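Local coordinates for ABC transporter substrate binding protein (Ribose) (Agrobacterium vitis S4, PDB 4WT7), which binds D-allitol in this structure and probably acts as the sugar- or polyol-capturing component of an ABC transporter, at residues Glu277-Gln281 against Glu298-Pro302; Gly36-Ala40 against Tyr51-Ile55; Ile119-Ser123 against Gly163-Cys167; Asn134-Lys139 against Ile169-Leu174; Ala27-Lys31 against Ile283-Leu288. All coordinates share one frame; numbering follows the deposited sequence. Where two conformers were deposited one is given.

Contact 1 (Glu277-Gln281 against Glu298-Pro302); sequences ELGRQ and ESYVP
Leu278 and Val301 bring helix 275-290 and the chain at strand 298-300 together, their CA atoms 6.5 Å apart, and those of Gln281, three residues on, and Ser299 are 8.1 Å apart. In the two-lobed periplasmic-binding-protein fold this strand is an edge of the parallel sheet in the lobe that holds the N-terminus, hydrogen-bonded through its backbone to strand 129-131, and the helix packs against that sheet. Val301 supplies the apolar centre. Its CG2 branch crosses the leucine obliquely to touch Leu278 CD2 at 3.5 Å, while CG1 is turned toward the CB of Glu277. Branched aliphatic residues suit this seam, since each can present a methyl group to the helix side without a polar group to satisfy. Gln281 makes the polar half of the contact: its CG stands anti to the backbone N (chi1 -159°) and the chain then runs extended, reaching across to the strand with an amide that can both give and accept. NE2 gives a weak hydrogen bond of 3.3 Å to Ser299 O, its stronger partner being Ser130 OG on the neighbouring strand. The Ser299 hydroxyl is likewise taken up by Asn128. Away from the strand, Arg280 NH2 reaches Glu277 OE2 at 2.8 Å in a salt bridge along the helix, on the side where Arg280 packs against helix 45-60; the carboxylate is met from above its plane, the guanidinium in its own. On the far side of the strand Tyr300 turns away from the helix. The last link is a water that donates to both Gln281 OE1 and Tyr300 O, at 2.6 Å each.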
# COMPACT_ATOMS: atom_id res chain seq x y z
N GLU A 277 -0.98 -10.14 -7.95
CA GLU A 277 -0.39 -11.33 -7.34
C GLU A 277 -0.79 -11.49 -5.88
O GLU A 277 -1.11 -12.58 -5.44
CB GLU A 277 1.13 -11.36 -7.45
CG GLU A 277 1.65 -11.63 -8.85
CD GLU A 277 1.23 -13.00 -9.37
OE1 GLU A 277 1.07 -13.93 -8.55
OE2 GLU A 277 1.03 -13.11 -10.61
N LEU A 278 -0.76 -10.41 -5.11
CA LEU A 278 -1.17 -10.49 -3.72
C LEU A 278 -2.60 -11.01 -3.58
O LEU A 278 -2.87 -11.85 -2.73
CB LEU A 278 -1.06 -9.12 -3.04
CG LEU A 278 0.38 -8.83 -2.63
CD1 LEU A 278 0.62 -7.32 -2.56
CD2 LEU A 278 0.70 -9.52 -1.31
N GLY A 279 -3.51 -10.48 -4.38
CA GLY A 279 -4.89 -10.94 -4.34
C GLY A 279 -5.04 -12.42 -4.69
O GLY A 279 -5.76 -13.16 -4.01
N ARG A 280 -4.36 -12.86 -5.74
CA ARG A 280 -4.39 -14.29 -6.08
C ARG A 280 -3.79 -15.15 -4.99
O ARG A 280 -4.32 -16.20 -4.65
CB ARG A 280 -3.68 -14.56 -7.42
CG ARG A 280 -4.58 -14.29 -8.59
CD ARG A 280 -3.95 -14.77 -9.91
NE ARG A 280 -2.74 -14.03 -10.24
CZ ARG A 280 -2.71 -12.80 -10.78
NH1 ARG A 280 -3.84 -12.14 -11.04
NH2 ARG A 280 -1.54 -12.22 -11.04
N GLN A 281 -2.69 -14.70 -4.41
CA GLN A 281 -2.11 -15.44 -3.32
C GLN A 281 -3.09 -15.63 -2.18
O GLN A 281 -3.23 -16.74 -1.63
CB GLN A 281 -0.88 -14.75 -2.79
CG GLN A 281 -0.00 -15.73 -2.06
CD GLN A 281 1.13 -15.05 -1.35
OE1 GLN A 281 2.30 -15.32 -1.64
NE2 GLN A 281 0.79 -14.16 -0.40
N GLU A 298 2.35 -14.98 7.66
CA GLU A 298 2.43 -13.97 6.59
C GLU A 298 2.99 -14.67 5.36
O GLU A 298 3.71 -15.66 5.51
CB GLU A 298 3.31 -12.78 7.01
CG GLU A 298 2.88 -12.10 8.35
CD GLU A 298 3.01 -10.57 8.35
OE1 GLU A 298 4.03 -10.02 7.86
OE2 GLU A 298 2.07 -9.90 8.85
N SER A 299 2.63 -14.17 4.18
CA SER A 299 3.11 -14.68 2.89
C SER A 299 3.56 -13.47 2.07
O SER A 299 2.75 -12.62 1.73
CB SER A 299 1.99 -15.44 2.18
OG SER A 299 1.61 -16.56 2.98
N TYR A 300 4.86 -13.39 1.78
CA TYR A 300 5.41 -12.20 1.15
C TYR A 300 5.52 -12.33 -0.33
O TYR A 300 6.00 -13.34 -0.84
CB TYR A 300 6.78 -11.85 1.76
CG TYR A 300 6.70 -11.65 3.26
CD1 TYR A 300 6.01 -10.57 3.79
CD2 TYR A 300 7.29 -12.54 4.15
CE1 TYR A 300 5.91 -10.39 5.16
CE2 TYR A 300 7.20 -12.37 5.51
CZ TYR A 300 6.51 -11.29 6.01
OH TYR A 300 6.40 -11.10 7.37
N VAL A 301 5.06 -11.31 -1.02
CA VAL A 301 5.17 -11.26 -2.46
C VAL A 301 6.24 -10.24 -2.81
O VAL A 301 6.22 -9.12 -2.27
CB VAL A 301 3.88 -10.82 -3.11
CG1 VAL A 301 4.13 -10.55 -4.62
CG2 VAL A 301 2.81 -11.86 -2.90
N PRO A 302 7.17 -10.61 -3.70
CA PRO A 302 8.30 -9.73 -3.93
C PRO A 302 7.85 -8.35 -4.45
O PRO A 302 6.81 -8.23 -5.09
CB PRO A 302 9.13 -10.49 -4.98
CG PRO A 302 8.82 -11.95 -4.69
CD PRO A 302 7.35 -11.93 -4.34
O HOH W 1 4.68 -15.61 -0.67

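Contact 2 (Gly36-Ala40 against Tyr51-Ile55); sequences GISTA and YNAQI
The Tyr51 ring has Thr39 CG2 over one face, 3.3 Å above the ring plane, and Ile37 O at its edge, near that plane and 3.9 Å from Tyr51 CE1. The opposite face receives Ile55 CD1 from the next helical turn, less certainly, because Ile55 was modelled in two conformers. The threonine methyl makes a CH-pi contact, 3.7 Å from the ring centroid and 26° off the normal. Thr39 can offer it because its hydroxyl lies anti to the backbone N (chi1 -176°) and is occupied with Gly41 O, which leaves CG2 between N and the carbonyl carbon, directed at the ring. Two residues earlier on the strand, on the same side, Ile37 points at the helix: CG2 lies 3.7 Å from Gln54 OE1, running alongside the extended Gln54 in the opposite sense, and Ile37 CD1 lies 3.9 Å from Ile55 CA. Beta-branched residues suit the extended strand; Ile37 turns two carbon branches to the helix and Thr39 one methyl. Gln54 NE2 is taken up by Ala50 O. Strand and helix run antiparallel (177°) with their axes 9.4 Å apart, as expected of the first beta-alpha-beta unit, strand 34-39, helix 45-60 and strand 64-69, in this Rossmann-like lobe.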
# COMPACT_ATOMS: atom_id res chain seq x y z
N GLY A 36 -16.16 -14.50 1.34
CA GLY A 36 -16.41 -13.09 1.57
C GLY A 36 -15.16 -12.31 1.16
O GLY A 36 -14.07 -12.64 1.62
N ILE A 37 -15.31 -11.30 0.32
CA ILE A 37 -14.15 -10.48 -0.05
C ILE A 37 -14.43 -9.03 0.25
O ILE A 37 -15.25 -8.43 -0.42
CB ILE A 37 -13.84 -10.61 -1.56
CG1 ILE A 37 -13.48 -12.05 -1.91
CG2 ILE A 37 -12.68 -9.68 -2.00
CD1 ILE A 37 -13.49 -12.28 -3.36
N SER A 38 -13.76 -8.48 1.24
CA SER A 38 -14.02 -7.13 1.75
C SER A 38 -12.80 -6.23 1.59
O SER A 38 -11.73 -6.57 2.08
CB SER A 38 -14.40 -7.17 3.24
OG SER A 38 -14.52 -5.87 3.82
N THR A 39 -12.97 -5.08 0.92
CA THR A 39 -11.87 -4.13 0.74
C THR A 39 -12.24 -2.78 1.36
O THR A 39 -13.40 -2.40 1.32
CB THR A 39 -11.50 -3.95 -0.74
OG1 THR A 39 -10.36 -3.09 -0.85
CG2 THR A 39 -12.61 -3.35 -1.55
N ALA A 40 -11.27 -2.08 1.94
CA ALA A 40 -11.52 -0.73 2.43
C ALA A 40 -11.96 0.20 1.27
O ALA A 40 -12.79 1.07 1.45
CB ALA A 40 -10.29 -0.17 3.11
N TYR A 51 -8.28 -6.26 -5.19
CA TYR A 51 -9.69 -6.59 -5.09
C TYR A 51 -10.16 -7.40 -6.29
O TYR A 51 -10.65 -8.52 -6.12
CB TYR A 51 -10.50 -5.31 -4.90
CG TYR A 51 -12.01 -5.45 -4.65
CD1 TYR A 51 -12.49 -6.06 -3.48
CD2 TYR A 51 -12.93 -4.93 -5.55
CE1 TYR A 51 -13.85 -6.16 -3.24
CE2 TYR A 51 -14.29 -5.02 -5.33
CZ TYR A 51 -14.74 -5.63 -4.16
OH TYR A 51 -16.08 -5.71 -3.92
N ASN A 52 -10.01 -6.87 -7.50
CA ASN A 52 -10.45 -7.62 -8.69
C ASN A 52 -9.82 -9.03 -8.84
O ASN A 52 -10.50 -10.00 -9.23
CB ASN A 52 -10.23 -6.79 -9.96
CG ASN A 52 -11.26 -5.68 -10.08
OD1 ASN A 52 -12.24 -5.67 -9.36
ND2 ASN A 52 -11.03 -4.74 -11.00
N ALA A 53 -8.53 -9.13 -8.54
CA ALA A 53 -7.82 -10.39 -8.72
C ALA A 53 -8.30 -11.43 -7.72
O ALA A 53 -8.20 -12.61 -7.98
CB ALA A 53 -6.33 -10.17 -8.57
N GLN A 54 -8.77 -10.99 -6.55
CA GLN A 54 -9.33 -11.95 -5.59
C GLN A 54 -10.65 -12.49 -6.15
O GLN A 54 -10.91 -13.70 -6.15
CB GLN A 54 -9.62 -11.26 -4.25
CG GLN A 54 -8.46 -11.06 -3.35
CD GLN A 54 -8.86 -10.25 -2.13
OE1 GLN A 54 -9.31 -10.81 -1.14
NE2 GLN A 54 -8.70 -8.92 -2.21
N ILE A 55 -11.48 -11.59 -6.63
CA ILE A 55 -12.78 -11.96 -7.14
C ILE A 55 -12.57 -12.94 -8.29
O ILE A 55 -13.16 -14.01 -8.33
CB ILE A 55 -13.52 -10.71 -7.59
CG1 ILE A 55 -13.93 -9.89 -6.37
CG2 ILE A 55 -14.69 -11.06 -8.48
CD1 ILE A 55 -14.52 -8.51 -6.69

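Contact 3 (Ile119-Ser123 against Gly163-Cys167); sequences IDVGS and GVTPC. With X9X (D-allitol), chain C.
Asp120 and Pro166 cross at about a right angle, Pro166 CG resting against the carboxylate carbon Asp120 CG at 3.4 Å. With CG anti to its carbonyl carbon (chi1 -79°), the aspartate points its OD2 at D-allitol OAB; the modelled 2.4 Å between Asp120 OD2 and OAB is doubtfully short, though the bond is read as given by the ligand hydroxyl. OD1 is held by Thr131 OG1, so both oxygens have partners. Pro166 suits the first turn of helix 165-178, where the missing N-H costs no helical bond. The two segments belong to different lobes of the periplasmic-binding-protein fold and meet where these close over the sugar alcohol, with Val164 and Cys167 on the second lobe also facing the ligand and Cys167 SG 3.2 Å from its OAC. Thr165 directs OG1 to the first lobe and accepts a nearly straight bond from Gly122 N, 2.9 Å and 170°. Gly122, the centre of an inverse gamma turn, has no side chain, and Thr165 CG2 can come to 4.1 Å from its CA. A water to one side bridges the segments, donating to Asp120 O at 2.8 Å and accepting from Thr165 N at 3.0 Å, so an N-H at the start of the helix is satisfied.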
# COMPACT_ATOMS: atom_id res chain seq x y z
N ILE A 119 -5.06 -9.09 3.34
CA ILE A 119 -4.03 -8.48 2.50
C ILE A 119 -3.69 -7.11 3.10
O ILE A 119 -4.57 -6.27 3.30
CB ILE A 119 -4.50 -8.34 1.04
CG1 ILE A 119 -4.82 -9.74 0.49
CG2 ILE A 119 -3.42 -7.62 0.19
CD1 ILE A 119 -5.66 -9.75 -0.72
N ASP A 120 -2.42 -6.93 3.42
CA ASP A 120 -1.92 -5.71 4.04
C ASP A 120 -2.63 -5.40 5.35
O ASP A 120 -2.99 -4.25 5.62
CB ASP A 120 -2.05 -4.52 3.09
CG ASP A 120 -0.96 -4.48 2.07
OD1 ASP A 120 0.04 -5.20 2.24
OD2 ASP A 120 -1.11 -3.69 1.10
N VAL A 121 -2.87 -6.42 6.19
CA VAL A 121 -3.40 -6.17 7.53
C VAL A 121 -2.75 -7.14 8.51
O VAL A 121 -3.01 -8.34 8.45
CB VAL A 121 -4.94 -6.36 7.64
CG1 VAL A 121 -5.39 -6.01 9.07
CG2 VAL A 121 -5.74 -5.52 6.60
N GLY A 122 -1.91 -6.63 9.41
CA GLY A 122 -1.17 -7.47 10.34
C GLY A 122 -1.98 -7.69 11.60
O GLY A 122 -1.67 -7.19 12.68
N SER A 123 -3.06 -8.42 11.45
CA SER A 123 -3.94 -8.70 12.55
C SER A 123 -3.59 -10.01 13.23
O SER A 123 -3.29 -10.98 12.57
CB SER A 123 -5.35 -8.79 12.03
OG SER A 123 -6.24 -9.20 13.06
N GLY A 163 -1.93 4.03 10.66
CA GLY A 163 -2.76 2.98 11.24
C GLY A 163 -2.90 1.75 10.34
O GLY A 163 -3.58 0.77 10.67
N VAL A 164 -2.26 1.80 9.18
CA VAL A 164 -2.39 0.73 8.17
C VAL A 164 -1.08 0.00 8.15
O VAL A 164 -0.04 0.61 7.93
CB VAL A 164 -2.68 1.30 6.77
CG1 VAL A 164 -2.78 0.17 5.73
CG2 VAL A 164 -3.96 2.13 6.81
N THR A 165 -1.12 -1.30 8.41
CA THR A 165 0.12 -2.05 8.61
C THR A 165 1.27 -1.76 7.65
O THR A 165 2.34 -1.43 8.12
CB THR A 165 -0.12 -3.56 8.68
OG1 THR A 165 -1.22 -3.80 9.56
CG2 THR A 165 1.10 -4.27 9.19
N PRO A 166 1.09 -1.91 6.32
CA PRO A 166 2.26 -1.72 5.46
C PRO A 166 2.82 -0.29 5.45
O PRO A 166 4.03 -0.11 5.36
CB PRO A 166 1.75 -2.08 4.05
CG PRO A 166 0.28 -2.05 4.15
CD PRO A 166 -0.06 -2.44 5.57
N CYS A 167 1.95 0.70 5.60
CA CYS A 167 2.42 2.08 5.70
C CYS A 167 3.17 2.37 7.00
O CYS A 167 4.16 3.12 7.00
CB CYS A 167 1.25 3.05 5.57
SG CYS A 167 0.18 2.68 4.18
OAA X9X C . -3.52 2.49 2.80
CAG X9X C . -3.11 3.23 1.71
CAI X9X C . -2.22 2.58 0.70
OAC X9X C . -0.92 2.38 1.20
CAK X9X C . -2.86 1.34 0.13
OAE X9X C . -4.10 1.74 -0.31
CAL X9X C . -2.11 0.84 -1.10
OAF X9X C . -2.00 1.82 -2.07
CAJ X9X C . -0.78 0.15 -0.87
OAD X9X C . 0.28 1.02 -0.71
CAH X9X C . -0.76 -0.89 0.23
OAB X9X C . 0.16 -1.94 0.05
O HOH W 2 -3.80 -2.55 7.75

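Contact 4 (Asn134-Lys139 against Ile169-Leu174); sequences NWGIGK and IRYDQL. With X9X (D-allitol), chain C.
Ile169, Arg170 and Gln173 give most of the surface by which helix 165-178 meets helix 134-148. Both belong to the second lobe of the periplasmic-binding-protein fold, which follows the crossover after strand 129-131. Ile169 lays CG2 almost squarely over the five-membered ring of Trp135, 3.5 Å from its centroid and 6° off the normal, a CH-pi contact; CD1 reaches along the six-membered ring to CZ2. Gln173 bends at chi2 (-62°), folding its amide back beside the same indole. There NE2 gives a 3.3 Å hydrogen bond to Trp135 O, coming from the face opposite to the helical N-H of Lys139. Over these segments the helix axes approach to 7.7 Å, crossing at -47°, because Gly138 has no side chain: its CA comes to 4.1 Å from Arg170 CA, and Gln173 CB fits against its backbone. Arg170 leaves this crossing as a long arm, extended from CG to NE alongside Ile137, into the ligand pocket. It grips Asn134 OD1 side-on with NE (2.8 Å) and NH2 (2.9 Å), both from one face of the amide though within the guanidinium plane. NH1 then bonds D-allitol OAD at 3.0 Å and Ala225 O, while NH2 also meets ligand OAB at 3.1 Å. Asn134 is a second-shell residue: a neutral oxygen taking two N-H groups fixes the guanidinium's rotation without neutralising its charge, which would probably polarise the ligand hydroxyls it meets.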
# COMPACT_ATOMS: atom_id res chain seq x y z
N ASN A 134 7.45 -5.41 3.83
CA ASN A 134 7.52 -3.97 3.96
C ASN A 134 8.72 -3.44 4.73
O ASN A 134 9.08 -2.29 4.61
CB ASN A 134 6.21 -3.44 4.51
CG ASN A 134 5.14 -3.52 3.47
OD1 ASN A 134 5.23 -2.84 2.45
ND2 ASN A 134 4.18 -4.40 3.66
N TRP A 135 9.39 -4.30 5.47
CA TRP A 135 10.65 -3.90 6.06
C TRP A 135 11.68 -3.68 4.95
O TRP A 135 12.39 -2.65 4.94
CB TRP A 135 11.08 -4.95 7.05
CG TRP A 135 10.14 -5.02 8.23
CD1 TRP A 135 10.19 -4.23 9.33
CD2 TRP A 135 9.02 -5.89 8.41
NE1 TRP A 135 9.21 -4.56 10.19
CE2 TRP A 135 8.46 -5.59 9.66
CE3 TRP A 135 8.45 -6.94 7.66
CZ2 TRP A 135 7.32 -6.24 10.18
CZ3 TRP A 135 7.32 -7.60 8.18
CH2 TRP A 135 6.78 -7.25 9.42
N GLY A 136 11.72 -4.61 4.01
CA GLY A 136 12.59 -4.53 2.83
C GLY A 136 12.24 -3.30 2.01
O GLY A 136 13.11 -2.51 1.70
N ILE A 137 10.95 -3.15 1.67
CA ILE A 137 10.49 -2.00 0.91
C ILE A 137 10.92 -0.68 1.57
O ILE A 137 11.51 0.20 0.94
CB ILE A 137 8.97 -2.00 0.78
CG1 ILE A 137 8.57 -2.98 -0.32
CG2 ILE A 137 8.45 -0.60 0.43
CD1 ILE A 137 7.08 -3.05 -0.55
N GLY A 138 10.60 -0.55 2.85
CA GLY A 138 10.78 0.73 3.50
C GLY A 138 12.24 1.05 3.64
O GLY A 138 12.63 2.19 3.44
N LYS A 139 13.06 0.04 3.95
CA LYS A 139 14.50 0.28 4.06
C LYS A 139 15.15 0.62 2.69
O LYS A 139 16.02 1.50 2.57
CB LYS A 139 15.16 -0.97 4.68
CG LYS A 139 16.57 -1.22 4.17
CD LYS A 139 16.98 -2.66 4.30
CE LYS A 139 16.64 -3.47 3.08
NZ LYS A 139 17.88 -3.90 2.40
N ILE A 169 4.89 0.24 8.65
CA ILE A 169 6.21 -0.38 8.54
C ILE A 169 7.12 0.48 7.65
O ILE A 169 8.31 0.66 7.95
CB ILE A 169 6.11 -1.84 8.02
CG1 ILE A 169 5.26 -2.69 8.99
CG2 ILE A 169 7.50 -2.47 7.78
CD1 ILE A 169 4.93 -4.12 8.36
N ARG A 170 6.57 0.98 6.55
CA ARG A 170 7.38 1.77 5.64
C ARG A 170 7.88 3.02 6.35
O ARG A 170 9.04 3.39 6.22
CB ARG A 170 6.60 2.14 4.37
CG ARG A 170 6.35 0.96 3.41
CD ARG A 170 5.17 1.17 2.50
NE ARG A 170 4.64 -0.10 2.00
CZ ARG A 170 3.50 -0.24 1.33
NH1 ARG A 170 2.73 0.80 1.03
NH2 ARG A 170 3.11 -1.43 0.98
N TYR A 171 7.00 3.66 7.13
CA TYR A 171 7.40 4.87 7.84
C TYR A 171 8.46 4.54 8.88
O TYR A 171 9.51 5.21 8.94
CB TYR A 171 6.19 5.55 8.47
CG TYR A 171 6.60 6.72 9.32
CD1 TYR A 171 7.00 7.92 8.73
CD2 TYR A 171 6.64 6.62 10.69
CE1 TYR A 171 7.38 9.00 9.52
CE2 TYR A 171 7.02 7.71 11.48
CZ TYR A 171 7.38 8.89 10.88
OH TYR A 171 7.78 9.95 11.69
N ASP A 172 8.22 3.50 9.68
CA ASP A 172 9.19 3.08 10.68
C ASP A 172 10.58 2.85 10.09
O ASP A 172 11.61 3.18 10.68
CB ASP A 172 8.70 1.79 11.39
CG ASP A 172 7.59 2.06 12.36
OD1 ASP A 172 7.30 3.25 12.63
OD2 ASP A 172 6.99 1.11 12.87
N GLN A 173 10.61 2.29 8.89
CA GLN A 173 11.89 2.01 8.26
C GLN A 173 12.58 3.29 7.80
O GLN A 173 13.81 3.38 7.86
CB GLN A 173 11.71 1.04 7.12
CG GLN A 173 11.29 -0.34 7.62
CD GLN A 173 12.36 -0.96 8.54
OE1 GLN A 173 12.33 -0.80 9.77
NE2 GLN A 173 13.31 -1.63 7.92
N LEU A 174 11.81 4.27 7.34
CA LEU A 174 12.37 5.55 6.98
C LEU A 174 12.99 6.15 8.23
O LEU A 174 14.13 6.61 8.24
CB LEU A 174 11.27 6.47 6.47
CG LEU A 174 11.72 7.92 6.25
CD1 LEU A 174 12.63 7.98 5.01
CD2 LEU A 174 10.50 8.79 6.11
OAA X9X C . -3.52 2.49 2.80
CAG X9X C . -3.11 3.23 1.71
CAI X9X C . -2.22 2.58 0.70
OAC X9X C . -0.92 2.38 1.20
CAK X9X C . -2.86 1.34 0.13
OAE X9X C . -4.10 1.74 -0.31
CAL X9X C . -2.11 0.84 -1.10
OAF X9X C . -2.00 1.82 -2.07
CAJ X9X C . -0.78 0.15 -0.87
OAD X9X C . 0.28 1.02 -0.71
CAH X9X C . -0.76 -0.89 0.23
OAB X9X C . 0.16 -1.94 0.05
O HOH W 3 10.71 4.13 3.73

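Contact 5 (Ala27-Lys31 against Ile283-Leu288); sequences ALSLK and IQNVAL
Ser29 O and Ala287 O are joined by one water, which donates to the first at 2.9 Å and to the second at 3.0 Å. The rest of the junction is mainly apolar, since the N-terminal segment lays two leucines, Leu28 and Leu30, along helix 275-290 with Ala287 between them. The small alanine lets the extended chain come close: Leu30 CD2 lies 3.7 Å from Ala287 CB, and Leu28 CD2 packs on the same methyl. Leu28 continues outward to Leu288, the two CD2 methyls 3.6 Å apart, and sends CD1 to 3.3 Å from Gln284 OE1. That glutamine, bent at chi2 (-74°), curls its end back toward the leucine and gives its NE2 to Glu57. Leu30, more deeply placed, crosses Ile283 at about a right angle, CD1 meeting CG2 at 3.8 Å. Between the leucines Ser29 faces away, where its OG accepts from Lys31 N in an ST turn. The turn lies in the loop just before strand 34-39. The segment thus joins the chain leading into strand 34-39, the first strand of the N-terminal lobe, to helix 275-290 of the same lobe, as in periplasmic binding proteins whose chain crosses over and returns.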
# COMPACT_ATOMS: atom_id res chain seq x y z
N ALA A 27 -5.28 -30.94 -6.54
CA ALA A 27 -5.39 -29.59 -7.09
C ALA A 27 -6.32 -28.73 -6.22
O ALA A 27 -7.33 -29.22 -5.68
CB ALA A 27 -5.90 -29.66 -8.53
N LEU A 28 -6.01 -27.45 -6.09
CA LEU A 28 -6.87 -26.60 -5.28
C LEU A 28 -8.21 -26.31 -5.99
O LEU A 28 -8.31 -26.28 -7.23
CB LEU A 28 -6.14 -25.30 -4.95
CG LEU A 28 -4.91 -25.44 -4.05
CD1 LEU A 28 -4.15 -24.12 -3.96
CD2 LEU A 28 -5.32 -25.93 -2.65
N SER A 29 -9.23 -26.10 -5.17
CA SER A 29 -10.60 -25.87 -5.62
C SER A 29 -11.33 -25.08 -4.54
O SER A 29 -10.96 -25.11 -3.37
CB SER A 29 -11.32 -27.20 -5.86
OG SER A 29 -12.64 -27.03 -6.40
N LEU A 30 -12.36 -24.34 -4.96
CA LEU A 30 -13.26 -23.69 -4.03
C LEU A 30 -14.69 -24.02 -4.40
O LEU A 30 -15.63 -23.32 -4.00
CB LEU A 30 -13.03 -22.18 -4.02
CG LEU A 30 -11.70 -21.72 -3.39
CD1 LEU A 30 -11.60 -20.21 -3.43
CD2 LEU A 30 -11.53 -22.19 -1.98
N LYS A 31 -14.87 -25.10 -5.16
CA LYS A 31 -16.19 -25.49 -5.63
C LYS A 31 -17.07 -25.65 -4.39
O LYS A 31 -16.61 -26.16 -3.37
CB LYS A 31 -16.11 -26.77 -6.47
CG LYS A 31 -17.45 -27.30 -6.94
CD LYS A 31 -17.29 -28.55 -7.82
CE LYS A 31 -18.67 -29.19 -8.19
NZ LYS A 31 -19.54 -28.36 -9.10
N ILE A 283 -6.30 -15.77 -2.14
CA ILE A 283 -7.30 -16.78 -2.48
C ILE A 283 -6.69 -18.19 -2.61
O ILE A 283 -7.31 -19.19 -2.20
CB ILE A 283 -8.07 -16.41 -3.75
CG1 ILE A 283 -8.67 -15.01 -3.62
CG2 ILE A 283 -9.20 -17.37 -3.94
CD1 ILE A 283 -9.40 -14.77 -2.28
N GLN A 284 -5.50 -18.28 -3.19
CA GLN A 284 -4.77 -19.53 -3.18
C GLN A 284 -4.68 -20.02 -1.74
O GLN A 284 -4.93 -21.19 -1.46
CB GLN A 284 -3.36 -19.39 -3.79
CG GLN A 284 -3.31 -19.36 -5.34
CD GLN A 284 -3.55 -20.74 -5.99
OE1 GLN A 284 -2.81 -21.70 -5.76
NE2 GLN A 284 -4.60 -20.84 -6.81
N ASN A 285 -4.34 -19.10 -0.82
CA ASN A 285 -4.13 -19.50 0.56
C ASN A 285 -5.45 -19.87 1.25
O ASN A 285 -5.47 -20.75 2.12
CB ASN A 285 -3.32 -18.45 1.34
CG ASN A 285 -1.85 -18.49 0.99
OD1 ASN A 285 -1.41 -19.35 0.22
ND2 ASN A 285 -1.08 -17.56 1.53
N VAL A 286 -6.55 -19.24 0.86
CA VAL A 286 -7.84 -19.67 1.36
C VAL A 286 -8.14 -21.13 0.97
O VAL A 286 -8.55 -21.94 1.81
CB VAL A 286 -8.97 -18.78 0.87
CG1 VAL A 286 -10.31 -19.44 1.19
CG2 VAL A 286 -8.87 -17.38 1.48
N ALA A 287 -7.98 -21.46 -0.31
CA ALA A 287 -8.17 -22.82 -0.78
C ALA A 287 -7.27 -23.80 -0.01
O ALA A 287 -7.76 -24.76 0.57
CB ALA A 287 -7.89 -22.91 -2.27
N LEU A 288 -5.97 -23.54 0.02
CA LEU A 288 -5.07 -24.33 0.87
C LEU A 288 -5.59 -24.52 2.31
O LEU A 288 -5.62 -25.64 2.83
CB LEU A 288 -3.67 -23.71 0.93
CG LEU A 288 -2.82 -23.78 -0.33
CD1 LEU A 288 -1.56 -22.90 -0.16
CD2 LEU A 288 -2.44 -25.24 -0.59
O HOH W 4 -9.92 -26.13 -0.91

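Contacts 2 and 3 are buried; contacts 1, 4 and 5 reach the surface at their rims. Contacts 1 and 5 share helix 275-290, which in contact 1 faces an edge strand through a leucine-valine contact, a glutamine and a water, and in contact 5 takes up the chain's beginning with leucines. Gln54 of contact 2 touches Gly279 and Ile283 of that helix, so the three form one continuous packing layer of the first lobe. Contacts 3 and 4 share helix 165-178 and reach D-allitol, Pro166 lying on Asn134. There polar groups reach the ligand, though contact 4 also packs Ile169 on Trp135, whereas contact 2, about 25 Å from contact 4 centre to centre, is apolar and aromatic.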